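Local coordinates for dicer Related Helicase (Caenorhabditis elegans, PDB 6M6Q), which binds RNA and probably hydrolyses ATP as a RIG-I-like helicase of RNA interference, represented here by its largely helical N-terminal domain, at residues L32-L37 / Q115-S120; V39-T44 / R69-E74; K53-L58 / D138-N143. All coordinates share one frame; numbering follows the deposited sequence.

Contact 1 (L32-L37 / Q115-S120)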
loop_
_atom_site.group_PDB
_atom_site.type_symbol
_atom_site.label_atom_id
_atom_site.label_comp_id
_atom_site.label_asym_id
_atom_site.label_seq_id
_atom_site.Cartn_x
_atom_site.Cartn_y
_atom_site.Cartn_z
ATOM N N LEU B 32 5.109 -8.680 13.248
ATOM C CA LEU B 32 5.751 -10.037 13.330
ATOM C C LEU B 32 5.556 -10.826 12.022
ATOM O O LEU B 32 5.784 -12.045 12.043
ATOM C CB LEU B 32 5.135 -10.845 14.488
ATOM C CG LEU B 32 5.540 -10.447 15.900
ATOM C CD1 LEU B 32 4.582 -11.058 16.908
ATOM C CD2 LEU B 32 6.960 -10.879 16.189
ATOM N N LYS B 33 5.100 -10.193 10.946
ATOM C CA LYS B 33 4.753 -10.899 9.683
ATOM C C LYS B 33 5.980 -11.651 9.125
ATOM O O LYS B 33 5.772 -12.703 8.534
ATOM C CB LYS B 33 4.154 -9.923 8.667
ATOM C CG LYS B 33 5.119 -8.960 7.986
ATOM C CD LYS B 33 4.435 -8.196 6.864
ATOM C CE LYS B 33 5.367 -7.786 5.766
ATOM N NZ LYS B 33 4.793 -6.674 4.980
ATOM N N TRP B 34 7.206 -11.138 9.298
ATOM C CA TRP B 34 8.437 -11.790 8.759
ATOM C C TRP B 34 8.803 -12.986 9.631
ATOM O O TRP B 34 9.283 -14.012 9.060
ATOM C CB TRP B 34 9.600 -10.801 8.622
ATOM C CG TRP B 34 9.365 -9.743 7.580
ATOM C CD1 TRP B 34 9.446 -8.389 7.751
ATOM C CD2 TRP B 34 8.975 -9.949 6.207
ATOM N NE1 TRP B 34 9.138 -7.741 6.582
ATOM C CE2 TRP B 34 8.841 -8.673 5.620
ATOM C CE3 TRP B 34 8.744 -11.081 5.412
ATOM C CZ2 TRP B 34 8.488 -8.502 4.283
ATOM C CZ3 TRP B 34 8.381 -10.910 4.093
ATOM C CH2 TRP B 34 8.247 -9.635 3.541
ATOM N N LYS B 35 8.539 -12.891 10.942
ATOM C CA LYS B 35 8.769 -13.988 11.910
ATOM C C LYS B 35 7.713 -15.066 11.680
ATOM O O LYS B 35 8.057 -16.249 11.808
ATOM C CB LYS B 35 8.767 -13.470 13.350
ATOM C CG LYS B 35 8.936 -14.536 14.444
ATOM C CD LYS B 35 10.195 -15.376 14.303
ATOM C CE LYS B 35 10.363 -16.453 15.356
ATOM N NZ LYS B 35 11.360 -17.460 14.910
ATOM N N PHE B 36 6.505 -14.674 11.270
ATOM C CA PHE B 36 5.390 -15.602 10.948
ATOM C C PHE B 36 5.729 -16.379 9.680
ATOM O O PHE B 36 5.572 -17.606 9.690
ATOM C CB PHE B 36 4.075 -14.844 10.796
ATOM C CG PHE B 36 2.985 -15.631 10.119
ATOM C CD1 PHE B 36 2.434 -16.750 10.724
ATOM C CD2 PHE B 36 2.493 -15.238 8.884
ATOM C CE1 PHE B 36 1.435 -17.473 10.093
ATOM C CE2 PHE B 36 1.491 -15.954 8.260
ATOM C CZ PHE B 36 0.963 -17.066 8.866
ATOM N N LEU B 37 6.213 -15.684 8.641
ATOM C CA LEU B 37 6.735 -16.314 7.388
ATOM C C LEU B 37 7.860 -17.252 7.767
ATOM O O LEU B 37 7.780 -18.396 7.362
ATOM C CB LEU B 37 7.220 -15.248 6.390
ATOM C CG LEU B 37 7.683 -15.753 5.009
ATOM C CD1 LEU B 37 6.531 -16.367 4.187
ATOM C CD2 LEU B 37 8.341 -14.621 4.222
ATOM N N GLN B 115 11.781 -13.160 -6.862
ATOM C CA GLN B 115 10.706 -14.194 -6.917
ATOM C C GLN B 115 10.254 -14.536 -5.487
ATOM O O GLN B 115 9.011 -14.516 -5.203
ATOM C CB GLN B 115 11.227 -15.439 -7.641
ATOM C CG GLN B 115 10.150 -16.470 -7.937
ATOM C CD GLN B 115 10.731 -17.729 -8.521
ATOM O OE1 GLN B 115 11.061 -17.797 -9.708
ATOM N NE2 GLN B 115 10.851 -18.745 -7.683
ATOM N N ARG B 116 11.203 -14.834 -4.613
ATOM C CA ARG B 116 10.889 -15.214 -3.221
ATOM C C ARG B 116 10.099 -14.081 -2.544
ATOM O O ARG B 116 9.041 -14.374 -1.984
ATOM C CB ARG B 116 12.157 -15.597 -2.472
ATOM C CG ARG B 116 12.363 -17.098 -2.425
ATOM C CD ARG B 116 13.732 -17.493 -1.963
ATOM N NE ARG B 116 13.986 -18.872 -2.327
ATOM C CZ ARG B 116 15.154 -19.473 -2.233
ATOM N NH1 ARG B 116 15.270 -20.736 -2.600
ATOM N NH2 ARG B 116 16.194 -18.829 -1.737
ATOM N N ARG B 117 10.541 -12.830 -2.676
ATOM C CA ARG B 117 9.833 -11.660 -2.074
ATOM C C ARG B 117 8.435 -11.496 -2.673
ATOM O O ARG B 117 7.511 -11.216 -1.919
ATOM C CB ARG B 117 10.606 -10.362 -2.255
ATOM C CG ARG B 117 10.967 -9.735 -0.929
ATOM C CD ARG B 117 10.105 -8.567 -0.532
ATOM N NE ARG B 117 11.003 -7.457 -0.275
ATOM C CZ ARG B 117 10.714 -6.397 0.445
ATOM N NH1 ARG B 117 9.535 -6.283 1.020
ATOM N NH2 ARG B 117 11.612 -5.436 0.588
ATOM N N ARG B 118 8.310 -11.608 -3.983
ATOM C CA ARG B 118 7.027 -11.430 -4.690
ATOM C C ARG B 118 5.980 -12.413 -4.121
ATOM O O ARG B 118 4.848 -11.967 -3.776
ATOM C CB ARG B 118 7.251 -11.635 -6.182
ATOM C CG ARG B 118 5.983 -11.697 -7.004
ATOM C CD ARG B 118 6.376 -11.806 -8.446
ATOM N NE ARG B 118 5.326 -12.373 -9.256
ATOM C CZ ARG B 118 5.282 -12.291 -10.576
ATOM N NH1 ARG B 118 6.240 -11.650 -11.233
ATOM N NH2 ARG B 118 4.277 -12.838 -11.237
ATOM N N PHE B 119 6.329 -13.687 -4.028
ATOM C CA PHE B 119 5.383 -14.761 -3.659
ATOM C C PHE B 119 5.195 -14.797 -2.129
ATOM O O PHE B 119 4.103 -15.186 -1.679
ATOM C CB PHE B 119 5.832 -16.080 -4.280
ATOM C CG PHE B 119 5.576 -16.135 -5.765
ATOM C CD1 PHE B 119 4.306 -16.403 -6.258
ATOM C CD2 PHE B 119 6.579 -15.824 -6.668
ATOM C CE1 PHE B 119 4.069 -16.416 -7.625
ATOM C CE2 PHE B 119 6.337 -15.830 -8.030
ATOM C CZ PHE B 119 5.082 -16.117 -8.508
ATOM N N SER B 120 6.196 -14.362 -1.355
ATOM C CA SER B 120 6.083 -14.161 0.117
ATOM C C SER B 120 5.017 -13.091 0.395
ATOM O O SER B 120 4.133 -13.335 1.230
ATOM C CB SER B 120 7.399 -13.775 0.731
ATOM O OG SER B 120 8.298 -14.861 0.734
#

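Contact 2 (V39-T44 / R69-E74)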
loop_
_atom_site.group_PDB
_atom_site.type_symbol
_atom_site.label_atom_id
_atom_site.label_comp_id
_atom_site.label_asym_id
_atom_site.label_seq_id
_atom_site.Cartn_x
_atom_site.Cartn_y
_atom_site.Cartn_z
ATOM N N VAL B 39 8.429 -18.894 10.516
ATOM C CA VAL B 39 7.854 -20.077 11.239
ATOM C C VAL B 39 7.238 -21.043 10.209
ATOM O O VAL B 39 7.518 -22.256 10.287
ATOM C CB VAL B 39 6.820 -19.633 12.305
ATOM C CG1 VAL B 39 5.934 -20.781 12.774
ATOM C CG2 VAL B 39 7.490 -18.967 13.504
ATOM N N CYS B 40 6.469 -20.525 9.255
ATOM C CA CYS B 40 5.840 -21.328 8.174
ATOM C C CYS B 40 6.935 -22.010 7.333
ATOM O O CYS B 40 6.739 -23.161 6.958
ATOM C CB CYS B 40 4.930 -20.476 7.289
ATOM S SG CYS B 40 3.487 -19.790 8.147
ATOM N N VAL B 41 8.052 -21.329 7.080
ATOM C CA VAL B 41 9.161 -21.848 6.230
ATOM C C VAL B 41 9.959 -22.884 7.028
ATOM O O VAL B 41 10.298 -23.922 6.457
ATOM C CB VAL B 41 10.060 -20.712 5.719
ATOM C CG1 VAL B 41 11.377 -21.245 5.163
ATOM C CG2 VAL B 41 9.341 -19.854 4.686
ATOM N N GLU B 42 10.186 -22.621 8.318
ATOM C CA GLU B 42 10.874 -23.531 9.279
ATOM C C GLU B 42 10.149 -24.880 9.332
ATOM O O GLU B 42 10.838 -25.891 9.483
ATOM C CB GLU B 42 10.911 -22.880 10.659
ATOM C CG GLU B 42 11.669 -23.674 11.716
ATOM C CD GLU B 42 11.563 -23.072 13.115
ATOM O OE1 GLU B 42 10.441 -22.662 13.503
ATOM O OE2 GLU B 42 12.601 -22.980 13.802
ATOM N N SER B 43 8.807 -24.875 9.218
ATOM C CA SER B 43 7.910 -26.045 9.465
ATOM C C SER B 43 7.942 -27.037 8.294
ATOM O O SER B 43 7.570 -28.200 8.512
ATOM C CB SER B 43 6.495 -25.607 9.753
ATOM O OG SER B 43 5.900 -25.040 8.609
ATOM N N THR B 44 8.375 -26.607 7.101
ATOM C CA THR B 44 8.538 -27.490 5.908
ATOM C C THR B 44 9.647 -28.513 6.205
ATOM O O THR B 44 10.824 -28.106 6.284
ATOM C CB THR B 44 8.799 -26.680 4.624
ATOM O OG1 THR B 44 10.034 -25.978 4.754
ATOM C CG2 THR B 44 7.694 -25.693 4.310
ATOM N N ARG B 69 5.686 -23.229 -2.892
ATOM C CA ARG B 69 6.847 -23.730 -3.675
ATOM C C ARG B 69 7.726 -22.550 -4.056
ATOM O O ARG B 69 8.869 -22.498 -3.582
ATOM C CB ARG B 69 6.386 -24.477 -4.922
ATOM C CG ARG B 69 5.573 -25.725 -4.625
ATOM C CD ARG B 69 6.128 -26.466 -3.432
ATOM N NE ARG B 69 5.437 -27.720 -3.246
ATOM C CZ ARG B 69 5.911 -28.751 -2.567
ATOM N NH1 ARG B 69 7.103 -28.695 -1.997
ATOM N NH2 ARG B 69 5.184 -29.845 -2.464
ATOM N N MET B 70 7.187 -21.600 -4.810
ATOM C CA MET B 70 7.956 -20.431 -5.303
ATOM C C MET B 70 8.820 -19.840 -4.174
ATOM O O MET B 70 9.869 -19.307 -4.484
ATOM C CB MET B 70 7.027 -19.360 -5.855
ATOM C CG MET B 70 6.491 -19.705 -7.233
ATOM S SD MET B 70 7.768 -19.606 -8.523
ATOM C CE MET B 70 6.750 -19.233 -9.952
ATOM N N ILE B 71 8.416 -20.020 -2.913
ATOM C CA ILE B 71 9.105 -19.464 -1.715
ATOM C C ILE B 71 10.225 -20.424 -1.262
ATOM O O ILE B 71 11.327 -19.920 -0.943
ATOM C CB ILE B 71 8.085 -19.168 -0.591
ATOM C CG1 ILE B 71 7.136 -18.019 -0.968
ATOM C CG2 ILE B 71 8.790 -18.905 0.741
ATOM C CD1 ILE B 71 5.927 -17.907 -0.060
ATOM N N ILE B 72 9.965 -21.738 -1.215
ATOM C CA ILE B 72 10.856 -22.745 -0.544
ATOM C C ILE B 72 11.691 -23.521 -1.578
ATOM O O ILE B 72 12.750 -24.044 -1.184
ATOM C CB ILE B 72 10.052 -23.704 0.351
ATOM C CG1 ILE B 72 8.969 -24.455 -0.429
ATOM C CG2 ILE B 72 9.482 -22.953 1.538
ATOM C CD1 ILE B 72 8.252 -25.512 0.384
ATOM N N ASP B 73 11.219 -23.625 -2.830
ATOM C CA ASP B 73 11.948 -24.272 -3.967
ATOM C C ASP B 73 13.409 -23.809 -3.971
ATOM O O ASP B 73 13.657 -22.592 -3.877
ATOM C CB ASP B 73 11.305 -23.956 -5.327
ATOM C CG ASP B 73 10.198 -24.921 -5.751
ATOM O OD1 ASP B 73 9.839 -25.827 -4.937
ATOM O OD2 ASP B 73 9.691 -24.759 -6.884
ATOM N N GLU B 74 14.331 -24.763 -4.041
ATOM C CA GLU B 74 15.787 -24.542 -4.199
ATOM C C GLU B 74 16.027 -23.874 -5.556
ATOM O O GLU B 74 15.363 -24.187 -6.538
ATOM C CB GLU B 74 16.498 -25.899 -4.084
ATOM C CG GLU B 74 17.806 -25.869 -3.311
ATOM C CD GLU B 74 17.665 -25.732 -1.812
ATOM O OE1 GLU B 74 16.786 -26.411 -1.237
ATOM O OE2 GLU B 74 18.462 -24.977 -1.215
#

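Contact 3 (K53-L58 / D138-N143)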
loop_
_atom_site.group_PDB
_atom_site.type_symbol
_atom_site.label_atom_id
_atom_site.label_comp_id
_atom_site.label_asym_id
_atom_site.label_seq_id
_atom_site.Cartn_x
_atom_site.Cartn_y
_atom_site.Cartn_z
ATOM N N LYS B 53 -0.097 -25.027 4.368
ATOM C CA LYS B 53 -1.282 -25.779 3.866
ATOM C C LYS B 53 -2.542 -25.352 4.638
ATOM O O LYS B 53 -3.632 -25.425 4.048
ATOM C CB LYS B 53 -1.064 -27.288 3.965
ATOM C CG LYS B 53 -1.800 -28.097 2.911
ATOM C CD LYS B 53 -1.809 -29.580 3.177
ATOM C CE LYS B 53 -2.438 -30.366 2.048
ATOM N NZ LYS B 53 -3.849 -29.967 1.827
ATOM N N LEU B 54 -2.392 -24.899 5.891
ATOM C CA LEU B 54 -3.523 -24.462 6.761
ATOM C C LEU B 54 -4.216 -23.222 6.161
ATOM O O LEU B 54 -5.238 -22.805 6.738
ATOM C CB LEU B 54 -3.009 -24.143 8.173
ATOM C CG LEU B 54 -2.423 -25.310 8.963
ATOM C CD1 LEU B 54 -1.443 -24.805 10.026
ATOM C CD2 LEU B 54 -3.526 -26.142 9.603
ATOM N N PHE B 55 -3.672 -22.631 5.084
ATOM C CA PHE B 55 -4.168 -21.355 4.493
ATOM C C PHE B 55 -4.754 -21.601 3.093
ATOM O O PHE B 55 -5.132 -20.616 2.420
ATOM C CB PHE B 55 -3.045 -20.312 4.469
ATOM C CG PHE B 55 -2.468 -19.978 5.823
ATOM C CD1 PHE B 55 -1.395 -20.690 6.333
ATOM C CD2 PHE B 55 -3.001 -18.957 6.591
ATOM C CE1 PHE B 55 -0.881 -20.400 7.586
ATOM C CE2 PHE B 55 -2.482 -18.665 7.842
ATOM C CZ PHE B 55 -1.428 -19.392 8.339
ATOM N N GLU B 56 -4.886 -22.869 2.689
ATOM C CA GLU B 56 -5.270 -23.247 1.297
ATOM C C GLU B 56 -6.700 -22.755 0.974
ATOM O O GLU B 56 -6.950 -22.448 -0.209
ATOM C CB GLU B 56 -5.078 -24.748 1.059
ATOM C CG GLU B 56 -5.994 -25.643 1.872
ATOM C CD GLU B 56 -5.597 -27.116 1.841
ATOM O OE1 GLU B 56 -6.014 -27.867 2.762
ATOM O OE2 GLU B 56 -4.856 -27.518 0.901
ATOM N N SER B 57 -7.566 -22.602 1.981
ATOM C CA SER B 57 -8.981 -22.156 1.836
ATOM C C SER B 57 -9.053 -20.690 1.377
ATOM O O SER B 57 -10.132 -20.281 0.849
ATOM C CB SER B 57 -9.731 -22.348 3.111
ATOM O OG SER B 57 -8.884 -22.131 4.232
ATOM N N LEU B 58 -7.959 -19.932 1.552
ATOM C CA LEU B 58 -7.907 -18.462 1.315
ATOM C C LEU B 58 -7.398 -18.158 -0.099
ATOM O O LEU B 58 -7.355 -16.971 -0.458
ATOM C CB LEU B 58 -7.002 -17.817 2.363
ATOM C CG LEU B 58 -7.554 -17.800 3.783
ATOM C CD1 LEU B 58 -6.422 -17.734 4.781
ATOM C CD2 LEU B 58 -8.524 -16.637 3.982
ATOM N N ASP B 138 -2.878 -16.567 14.266
ATOM C CA ASP B 138 -2.843 -16.384 15.748
ATOM C C ASP B 138 -2.522 -17.737 16.383
ATOM O O ASP B 138 -1.565 -17.810 17.147
ATOM C CB ASP B 138 -4.159 -15.791 16.274
ATOM C CG ASP B 138 -4.072 -15.122 17.644
ATOM O OD1 ASP B 138 -2.993 -14.572 17.962
ATOM O OD2 ASP B 138 -5.105 -15.135 18.382
ATOM N N GLU B 139 -3.246 -18.780 15.988
ATOM C CA GLU B 139 -3.085 -20.154 16.527
ATOM C C GLU B 139 -1.710 -20.719 16.131
ATOM O O GLU B 139 -1.153 -21.486 16.929
ATOM C CB GLU B 139 -4.218 -21.072 16.059
ATOM C CG GLU B 139 -4.252 -22.383 16.829
ATOM C CD GLU B 139 -5.377 -23.331 16.490
ATOM O OE1 GLU B 139 -6.398 -22.856 15.944
ATOM O OE2 GLU B 139 -5.230 -24.552 16.783
ATOM N N VAL B 140 -1.184 -20.378 14.949
ATOM C CA VAL B 140 0.145 -20.897 14.500
ATOM C C VAL B 140 1.215 -20.379 15.470
ATOM O O VAL B 140 2.034 -21.206 15.958
ATOM C CB VAL B 140 0.468 -20.520 13.042
ATOM C CG1 VAL B 140 1.972 -20.601 12.743
ATOM C CG2 VAL B 140 -0.320 -21.380 12.063
ATOM N N MET B 141 1.160 -19.085 15.791
ATOM C CA MET B 141 2.116 -18.412 16.699
ATOM C C MET B 141 1.997 -19.008 18.112
ATOM O O MET B 141 3.054 -19.229 18.758
ATOM C CB MET B 141 1.855 -16.899 16.740
ATOM C CG MET B 141 2.182 -16.187 15.430
ATOM S SD MET B 141 3.844 -16.597 14.750
ATOM C CE MET B 141 4.897 -15.715 15.897
ATOM N N PHE B 142 0.768 -19.263 18.568
ATOM C CA PHE B 142 0.459 -19.834 19.905
ATOM C C PHE B 142 1.141 -21.191 20.038
ATOM O O PHE B 142 1.722 -21.454 21.084
ATOM C CB PHE B 142 -1.056 -19.946 20.108
ATOM C CG PHE B 142 -1.480 -20.582 21.408
ATOM C CD1 PHE B 142 -1.479 -19.851 22.582
ATOM C CD2 PHE B 142 -1.889 -21.906 21.460
ATOM C CE1 PHE B 142 -1.879 -20.427 23.776
ATOM C CE2 PHE B 142 -2.257 -22.484 22.662
ATOM C CZ PHE B 142 -2.262 -21.743 23.813
ATOM N N ASN B 143 1.048 -22.023 19.004
ATOM C CA ASN B 143 1.584 -23.409 19.000
ATOM C C ASN B 143 3.116 -23.363 18.898
ATOM O O ASN B 143 3.766 -24.298 19.410
ATOM C CB ASN B 143 0.981 -24.248 17.872
ATOM C CG ASN B 143 -0.502 -24.520 18.030
ATOM O OD1 ASN B 143 -1.105 -24.205 19.054
ATOM N ND2 ASN B 143 -1.096 -25.116 17.016
#

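Contact 1 (L32-L37 / Q115-S120)
Leu-37 lays one branch of its isobutyl group over the side chain of Ser-120, bringing CD2 to 3.5 Å from Ser-120 OG and 3.7 Å from Ser-120 CB. Leu-37 already points at helix 94-127, and with CG anti to the backbone N (chi1 -175°) its branches extend on to the serine. A buried hydroxyl beside a methyl needs a polar partner elsewhere, and Ser-120 OG finds it one turn back in its own helix, donating to Arg-116 O at 2.9 Å. That oxygen also accepts from Ser-120 N; the hydroxyl approaches from above the carbonyl plane, 45° out of it.

Next to this pair, Trp-34 CZ2 comes within 4.1 Å of Arg-117 NH1. Indole and guanidinium planes stand nearly perpendicular (82°), in an oblique meeting rather than a stack, and the stronger partner of Arg-117 is Glu-121, to which it forms a salt bridge. The indole is framed by its own helix: Lys-33 CE lies over one face toward the rim, while Leu-37 CD2 sits in plane at the edge. Leu-236 joins Ser-120 and Arg-117 from helix 231-236, and Leu-266 touches Trp-34. Two helices far apart in sequence, meeting through largely buried side chains, are the construction of an all-helical bundle, consistent with the CARD assignment of this N-terminal domain.

Contact 2 (V39-T44 / R69-E74)
Val-41 and Thr-44 meet Ile-71 and Ile-72 through branched aliphatic groups, methyl against methyl, and the flat groups stand at the border: Phe-52, from the intervening loop, against Val-41, and Phe-119 of helix 94-127 against Ile-71. Val-41 CG2 lies 4.1 Å from Ile-71 CG2, the two side chains crossing at a slant, and has a looser neighbour in Ile-72 CG2. Farther along, Thr-44 and Ile-72 reach for each other tip to tip, CG2 of the threonine 4.0 Å from CD1 of the isoleucine. Thr-44 is turned for two tasks. With OG1 placed between the backbone N and the carbonyl carbon (chi1 63°), the hydroxyl folds back to donate to Val-41 O at 2.7 Å, lying in the carbonyl plane, and CG2 is left to face the isoleucine. Replacement by an alanine removes both groups, which would probably leave Ile-72 CD1 without its methyl counterpart and Val-41 O without the hydroxyl that now donates to it. Here the C-terminal part of helix 33-42, with the chain just after it, meets the end of helix 63-72. Ser-120 of helix 94-127 also touches Ile-71, and Val-39 turns to helix 131-144.

Contact 3 (K53-L58 / D138-N143)
Leu-54 and Phe-55, successive residues of a 3-10 segment, both touch Val-140, so that the connection between helices 33-42 and 63-72 is packed against helix 131-144 of a helical bundle. The joint is small, burying 78 Å² in all, and entirely apolar; no hydrogen bond crosses it.

Along the segment, Lys-53 comes first and takes its polar partner from the same stretch of chain. Its NZ reaches Glu-56 OE2 at 2.8 Å in a salt bridge, arriving on the syn side of the carboxylate and only 16° out of its plane, with a weaker bond to OE1. The two residues are three apart, which in a 3-10 segment brings them back to the same side after one turn; Glu-56 N likewise bonds to Lys-53 O.

Leu-54 follows, its side chain directed at helix 131-144. With CG anti to the carbonyl carbon (chi1 -64°), the side chain leans out so that its CD1 branch slants across Val-140. Phe-55 is the buried member: its ring comes to Val-140 with the CZ end and meets the methyl obliquely. The same ring makes an edge-to-face pair with Phe-123 and touches Val-127, so it joins helix 94-127 to this corner as well. At the end of the segment Leu-58, whose N bonds to Phe-55 O, turns to Val-127 and Asp-130 instead.

Across the joint, Val-140 also has Tyr-51 against it, just ahead of the segment. A single methyl serves both partners: Val-140 CG2 lies 4.1 Å from Leu-54 CD1 and 4.4 Å from Phe-55 CZ.

How the contacts relate
The three contacts show how segments far apart in sequence are joined in a helical bundle. Helix 33-42 supplies a segment to contacts 1 and 2, whose centres lie about 10 Å apart, and meets contact 3 through Phe-36, which packs on Phe-55 and Val-140, and Val-39, which reaches Val-140. The centre of contact 3 lies about 15 Å from that of contact 1 and about 14 Å from that of contact 2. In sequence, both segments of contact 2 fall between those of contact 1, whereas contact 3 alternates with each. Arg-116 probably hydrogen-bonds to Asp-73 O. Helices 33-42, 63-72, 94-127 and 131-144 thus pack together in one part of this N-terminal domain.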